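Long-range contacts in ricin B-like lectin (Macrolepiota procera, PDB 4IZX), which binds carbohydrates as a beta-trefoil lectin of the ricin B type and holds the galactose unit of lactose: residues Y10-V15 against Q133-D138; A17-D22 against G33-S38. All coordinates share one frame; numbering follows the deposited sequence.

Contact 1: Y10-V15 against Q133-D138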
loop_
_atom_site.group_PDB
_atom_site.type_symbol
_atom_site.label_atom_id
_atom_site.label_comp_id
_atom_site.label_asym_id
_atom_site.label_seq_id
_atom_site.Cartn_x
_atom_site.Cartn_y
_atom_site.Cartn_z
ATOM N N TYR A 10 9.697 3.484 4.004
ATOM C CA TYR A 10 9.630 3.658 2.573
ATOM C C TYR A 10 8.405 4.454 2.155
ATOM O O TYR A 10 7.390 4.483 2.880
ATOM C CB TYR A 10 9.580 2.293 1.863
ATOM C CG TYR A 10 10.779 1.434 2.184
ATOM C CD1 TYR A 10 12.001 1.647 1.545
ATOM C CD2 TYR A 10 10.749 0.451 3.144
ATOM C CE1 TYR A 10 13.131 0.878 1.857
ATOM C CE2 TYR A 10 11.852 -0.312 3.463
ATOM C CZ TYR A 10 13.048 -0.070 2.836
ATOM O OH TYR A 10 14.129 -0.862 3.161
ATOM N N LYS A 11 8.461 5.049 0.962
ATOM C CA LYS A 11 7.293 5.512 0.246
ATOM C C LYS A 11 6.925 4.460 -0.793
ATOM O O LYS A 11 7.779 3.751 -1.312
ATOM C CB LYS A 11 7.508 6.877 -0.380
ATOM C CG LYS A 11 8.613 6.942 -1.416
ATOM C CD LYS A 11 8.670 8.335 -2.043
ATOM C CE LYS A 11 9.909 8.670 -2.824
ATOM N NZ LYS A 11 10.172 7.817 -3.942
ATOM N N ILE A 12 5.639 4.387 -1.099
ATOM C CA ILE A 12 5.089 3.337 -1.941
ATOM C C ILE A 12 4.337 4.030 -3.083
ATOM O O ILE A 12 3.312 4.683 -2.857
ATOM C CB ILE A 12 4.186 2.378 -1.173
ATOM C CG1 ILE A 12 4.895 1.800 0.048
ATOM C CG2 ILE A 12 3.734 1.286 -2.106
ATOM C CD1 ILE A 12 4.034 1.039 0.977
ATOM N N THR A 13 4.882 3.966 -4.303
ATOM C CA THR A 13 4.442 4.786 -5.428
ATOM C C THR A 13 3.717 3.899 -6.439
ATOM O O THR A 13 4.216 2.861 -6.841
ATOM C CB THR A 13 5.612 5.477 -6.120
ATOM O OG1 THR A 13 6.343 6.228 -5.151
ATOM C CG2 THR A 13 5.132 6.425 -7.186
ATOM N N ASN A 14 2.542 4.323 -6.904
ATOM C CA ASN A 14 1.817 3.558 -7.915
ATOM C C ASN A 14 2.515 3.677 -9.258
ATOM O O ASN A 14 2.785 4.792 -9.721
ATOM C CB ASN A 14 0.401 4.072 -8.018
ATOM C CG ASN A 14 -0.493 3.135 -8.800
ATOM O OD1 ASN A 14 -0.703 3.310 -10.003
ATOM N ND2 ASN A 14 -0.963 2.089 -8.114
ATOM N N VAL A 15 2.756 2.555 -9.920
ATOM C CA VAL A 15 3.462 2.578 -11.208
ATOM C C VAL A 15 2.654 3.289 -12.274
ATOM O O VAL A 15 3.223 3.997 -13.114
ATOM C CB VAL A 15 3.815 1.147 -11.631
ATOM C CG1 VAL A 15 4.289 1.063 -13.080
ATOM C CG2 VAL A 15 4.907 0.575 -10.730
ATOM N N GLN A 133 -2.161 -1.868 -10.109
ATOM C CA GLN A 133 -1.940 -2.816 -9.019
ATOM C C GLN A 133 -0.481 -3.049 -8.684
ATOM O O GLN A 133 -0.160 -3.950 -7.905
ATOM C CB GLN A 133 -2.591 -4.162 -9.341
ATOM C CG GLN A 133 -4.065 -4.071 -9.662
ATOM C CD GLN A 133 -4.716 -5.427 -9.633
ATOM O OE1 GLN A 133 -4.071 -6.477 -9.782
ATOM N NE2 GLN A 133 -6.016 -5.438 -9.390
ATOM N N THR A 134 0.428 -2.270 -9.281
ATOM C CA THR A 134 1.849 -2.461 -9.073
ATOM C C THR A 134 2.465 -1.176 -8.516
ATOM O O THR A 134 2.001 -0.058 -8.821
ATOM C CB THR A 134 2.557 -2.897 -10.363
ATOM O OG1 THR A 134 2.567 -1.858 -11.353
ATOM C CG2 THR A 134 1.931 -4.146 -10.955
ATOM N N TRP A 135 3.504 -1.357 -7.708
ATOM C CA TRP A 135 3.978 -0.301 -6.822
ATOM C C TRP A 135 5.485 -0.388 -6.719
ATOM O O TRP A 135 6.045 -1.469 -6.576
ATOM C CB TRP A 135 3.385 -0.473 -5.404
ATOM C CG TRP A 135 1.877 -0.631 -5.357
ATOM C CD1 TRP A 135 1.190 -1.774 -5.527
ATOM C CD2 TRP A 135 0.922 0.398 -5.187
ATOM N NE1 TRP A 135 -0.153 -1.526 -5.465
ATOM C CE2 TRP A 135 -0.339 -0.201 -5.230
ATOM C CE3 TRP A 135 1.004 1.773 -4.926
ATOM C CZ2 TRP A 135 -1.513 0.520 -5.019
ATOM C CZ3 TRP A 135 -0.171 2.488 -4.752
ATOM C CH2 TRP A 135 -1.400 1.858 -4.771
ATOM N N THR A 136 6.156 0.767 -6.695
ATOM C CA THR A 136 7.569 0.799 -6.302
ATOM C C THR A 136 7.680 1.095 -4.819
ATOM O O THR A 136 6.817 1.736 -4.252
ATOM C CB THR A 136 8.384 1.782 -7.127
ATOM O OG1 THR A 136 7.830 3.072 -6.964
ATOM C CG2 THR A 136 8.387 1.371 -8.564
ATOM N N ILE A 137 8.713 0.578 -4.185
ATOM C CA ILE A 137 8.965 0.769 -2.750
ATOM C C ILE A 137 10.388 1.330 -2.638
ATOM O O ILE A 137 11.344 0.626 -2.979
ATOM C CB ILE A 137 8.808 -0.553 -1.955
ATOM C CG1 ILE A 137 7.400 -1.136 -2.135
ATOM C CG2 ILE A 137 9.136 -0.330 -0.499
ATOM C CD1 ILE A 137 7.226 -2.522 -1.550
ATOM N N ASP A 138 10.552 2.573 -2.189
ATOM C CA ASP A 138 11.897 3.146 -2.130
ATOM C C ASP A 138 11.954 4.241 -1.082
ATOM O O ASP A 138 10.995 4.446 -0.334
ATOM C CB ASP A 138 12.415 3.526 -3.493
ATOM C CG ASP A 138 11.510 4.426 -4.180
ATOM O OD1 ASP A 138 10.706 5.084 -3.511
ATOM O OD2 ASP A 138 11.530 4.373 -5.422
HETATM O O HOH W 1 8.188 4.437 -4.154
#
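In this beta-trefoil the first and last strands of the chain close the fold by pairing antiparallel, 10-14 beside 135-138. Two hydrogen-bonded pairs, Lys11 with Asp138 and Thr13 with Thr136, alternate with the non-hydrogen-bonded pairs Ile12-Ile137 and Asn14-Trp135. Beyond the strand end Val15 N gives Thr134 O a nearly straight bond (2.9 Å, 176°), though from above the carbonyl plane. On the face of Ile12, Asn14, Trp135 and Ile137, Ile12 CG2 meets Trp135 CB at 3.8 Å. Tyr10, pointing at the other strand, touches Ile137 CG2 through its CB at 3.6 Å. Asn14, its CG anti to the backbone N, sets ND2 over one face of the Trp135 indole, toward its rim, 3.4 Å from CH2, with amide and ring planes 84° apart; this ND2 donates to His132 O. The other face is polar. Lys11 bends at its last torsion (chi4 60°) to form a salt bridge, NZ to Asp138 OD1 2.8 Å, met from above the carboxylate plane, while Thr13 and Thr136 stand side by side. A water sits 2.7 Å from Asp138 OD1 and also bonds Lys11 O, Thr13 OG1 and Thr136 OG1. Asp138 OD1 is thus gripped by an ammonium group and a water, which would probably stabilise its negative charge.

Contact 2: A17-D22 against G33-S38. With GAL (beta-D-galactopyranose), chain B.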
loop_
_atom_site.group_PDB
_atom_site.type_symbol
_atom_site.label_atom_id
_atom_site.label_comp_id
_atom_site.label_asym_id
_atom_site.label_seq_id
_atom_site.Cartn_x
_atom_site.Cartn_y
_atom_site.Cartn_z
ATOM N N ALA A 17 0.010 5.620 -11.792
ATOM C CA ALA A 17 -0.402 6.987 -11.502
ATOM C C ALA A 17 0.729 7.912 -11.075
ATOM O O ALA A 17 0.610 9.121 -11.251
ATOM C CB ALA A 17 -1.457 6.985 -10.419
ATOM N N GLY A 18 1.739 7.378 -10.385
ATOM C CA GLY A 18 2.787 8.211 -9.846
ATOM C C GLY A 18 2.495 8.828 -8.495
ATOM O O GLY A 18 3.367 9.503 -7.948
ATOM N N THR A 19 1.287 8.684 -7.992
ATOM C CA THR A 19 0.921 9.083 -6.665
ATOM C C THR A 19 1.317 7.985 -5.673
ATOM O O THR A 19 1.603 6.865 -6.059
ATOM C CB THR A 19 -0.567 9.422 -6.616
ATOM O OG1 THR A 19 -1.287 8.275 -7.063
ATOM C CG2 THR A 19 -0.897 10.648 -7.494
ATOM N N VAL A 20 1.370 8.345 -4.389
ATOM C CA VAL A 20 1.837 7.451 -3.344
ATOM C C VAL A 20 0.724 7.065 -2.391
ATOM O O VAL A 20 -0.305 7.759 -2.276
ATOM C CB VAL A 20 3.020 8.039 -2.561
ATOM C CG1 VAL A 20 4.163 8.402 -3.480
ATOM C CG2 VAL A 20 2.605 9.214 -1.696
ATOM N N ILE A 21 0.947 5.979 -1.655
ATOM C CA ILE A 21 0.045 5.540 -0.601
ATOM C C ILE A 21 0.141 6.503 0.573
ATOM O O ILE A 21 1.226 6.663 1.176
ATOM C CB ILE A 21 0.339 4.092 -0.169
ATOM C CG1 ILE A 21 0.226 3.150 -1.371
ATOM C CG2 ILE A 21 -0.526 3.692 0.995
ATOM C CD1 ILE A 21 0.307 1.678 -1.023
ATOM N N ASP A 22 -0.985 7.110 0.917
ATOM C CA ASP A 22 -1.065 8.242 1.836
ATOM C C ASP A 22 -2.187 7.964 2.836
ATOM O O ASP A 22 -3.291 7.581 2.481
ATOM C CB ASP A 22 -1.288 9.478 0.940
ATOM C CG ASP A 22 -1.581 10.794 1.663
ATOM O OD1 ASP A 22 -2.489 10.795 2.529
ATOM O OD2 ASP A 22 -0.946 11.819 1.274
ATOM N N GLY A 33 -4.437 7.560 -2.727
ATOM C CA GLY A 33 -3.325 7.997 -3.551
ATOM C C GLY A 33 -3.195 9.492 -3.527
ATOM O O GLY A 33 -4.197 10.199 -3.679
ATOM N N TYR A 34 -1.975 10.019 -3.381
ATOM C CA TYR A 34 -1.777 11.442 -3.268
ATOM C C TYR A 34 -0.405 11.794 -3.778
ATOM O O TYR A 34 0.541 11.013 -3.609
ATOM C CB TYR A 34 -1.935 11.871 -1.790
ATOM C CG TYR A 34 -2.310 13.334 -1.572
ATOM C CD1 TYR A 34 -3.645 13.740 -1.591
ATOM C CD2 TYR A 34 -1.354 14.269 -1.285
ATOM C CE1 TYR A 34 -4.009 15.037 -1.299
ATOM C CE2 TYR A 34 -1.684 15.577 -1.021
ATOM C CZ TYR A 34 -3.025 15.963 -1.034
ATOM O OH TYR A 34 -3.360 17.256 -0.669
ATOM N N PRO A 35 -0.219 12.989 -4.361
ATOM C CA PRO A 35 1.145 13.390 -4.757
ATOM C C PRO A 35 2.099 13.403 -3.561
ATOM O O PRO A 35 1.739 13.838 -2.484
ATOM C CB PRO A 35 0.938 14.775 -5.371
ATOM C CG PRO A 35 -0.470 14.721 -5.916
ATOM C CD PRO A 35 -1.235 13.940 -4.850
ATOM N N TYR A 36 3.336 12.957 -3.776
ATOM C CA TYR A 36 4.309 12.875 -2.706
ATOM C C TYR A 36 4.846 14.234 -2.318
ATOM O O TYR A 36 5.439 14.938 -3.144
ATOM C CB TYR A 36 5.492 11.981 -3.127
ATOM C CG TYR A 36 6.459 11.704 -2.013
ATOM C CD1 TYR A 36 6.035 11.054 -0.873
ATOM C CD2 TYR A 36 7.804 12.082 -2.110
ATOM C CE1 TYR A 36 6.925 10.775 0.152
ATOM C CE2 TYR A 36 8.678 11.816 -1.089
ATOM C CZ TYR A 36 8.244 11.167 0.050
ATOM O OH TYR A 36 9.066 10.851 1.124
ATOM N N HIS A 37 4.744 14.564 -1.040
ATOM C CA HIS A 37 5.288 15.792 -0.489
ATOM C C HIS A 37 6.221 15.513 0.694
ATOM O O HIS A 37 6.545 16.432 1.404
ATOM C CB HIS A 37 4.184 16.786 -0.109
ATOM C CG HIS A 37 3.157 16.226 0.802
ATOM N ND1 HIS A 37 3.342 16.162 2.154
ATOM C CD2 HIS A 37 1.903 15.811 0.571
ATOM C CE1 HIS A 37 2.268 15.616 2.694
ATOM N NE2 HIS A 37 1.379 15.388 1.758
ATOM N N SER A 38 6.672 14.276 0.851
ATOM C CA SER A 38 7.550 13.870 1.981
ATOM C C SER A 38 6.862 13.911 3.331
ATOM O O SER A 38 7.505 13.855 4.355
ATOM C CB SER A 38 8.884 14.685 2.038
ATOM O OG SER A 38 9.573 14.572 0.792
HETATM C C1 GAL B . -3.576 16.437 3.850
HETATM C C2 GAL B . -2.292 15.669 3.797
HETATM C C3 GAL B . -2.166 14.949 2.455
HETATM C C4 GAL B . -3.435 14.135 2.171
HETATM C C5 GAL B . -4.629 15.057 2.277
HETATM C C6 GAL B . -5.956 14.351 2.004
HETATM O O2 GAL B . -1.209 16.568 3.934
HETATM O O3 GAL B . -1.004 14.121 2.502
HETATM O O4 GAL B . -3.575 13.073 3.137
HETATM O O5 GAL B . -4.710 15.613 3.587
HETATM O O6 GAL B . -7.032 15.307 2.055
HETATM O O HOH W 2 3.820 11.847 -6.411
#
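Gly18, in the turn ahead of the strand, accepts through its O a bond from a water that in turn accepts from Tyr36 N. Thr19 follows with its CB 3.6 Å from Tyr34 O and its CG2 against the start of Pro35. At Val20 the backbone pairs with Tyr34: Val20 N points straight at Tyr34 O (2.9 Å, 178°), and Tyr34 N returns a more bent bond to Val20 O. Val20 CG1 packs on Tyr36 CB at 3.8 Å, with CG2 at the edge of that ring. This is the 20-23/31-34 beta hairpin of the ricin-type trefoil, and Asp22 and Tyr34 on it take part in the galactose site. Ile21 turns to the opposite face of the sheet from Val20. Asp22, with CG anti to the backbone N (chi1 173°), lies alongside Tyr34 and takes one sugar hydroxyl on each oxygen: galactose O4 donates to OD1 and O3 to OD2, both at 2.6 Å. Gln42 NE2 also bonds OD2. His37 NE2 donates to O3 (2.8 Å, 167°), so galactose O3 gives one bond and takes another, while galactose C4 sits 3.5 Å above the centre of the Tyr34 ring. Gly25 N and Asn41 ND2 hydrogen-bond the sugar as well.

Contact 1 lies deeper in the fold and joins the two ends of the chain; contact 2 is a local hairpin farther out, with the sugar bound to it. The elements they hold are adjacent: strand 9-14 is followed in the chain by 20-23, and segments 10-15 and 17-22 meet where Asn14 N probably bonds Thr19 O (2.8 Å) and Ile12 O probably accepts from Ile21 N. Ile21 CG1 packs on Trp135 CZ3, joining the apolar face of 10-15/133-138 to the hairpin. Both contacts use paired backbones, but their charged groups differ in task: one aspartate meets a lysine within the protein, whereas the other takes hydroxyls of a ligand.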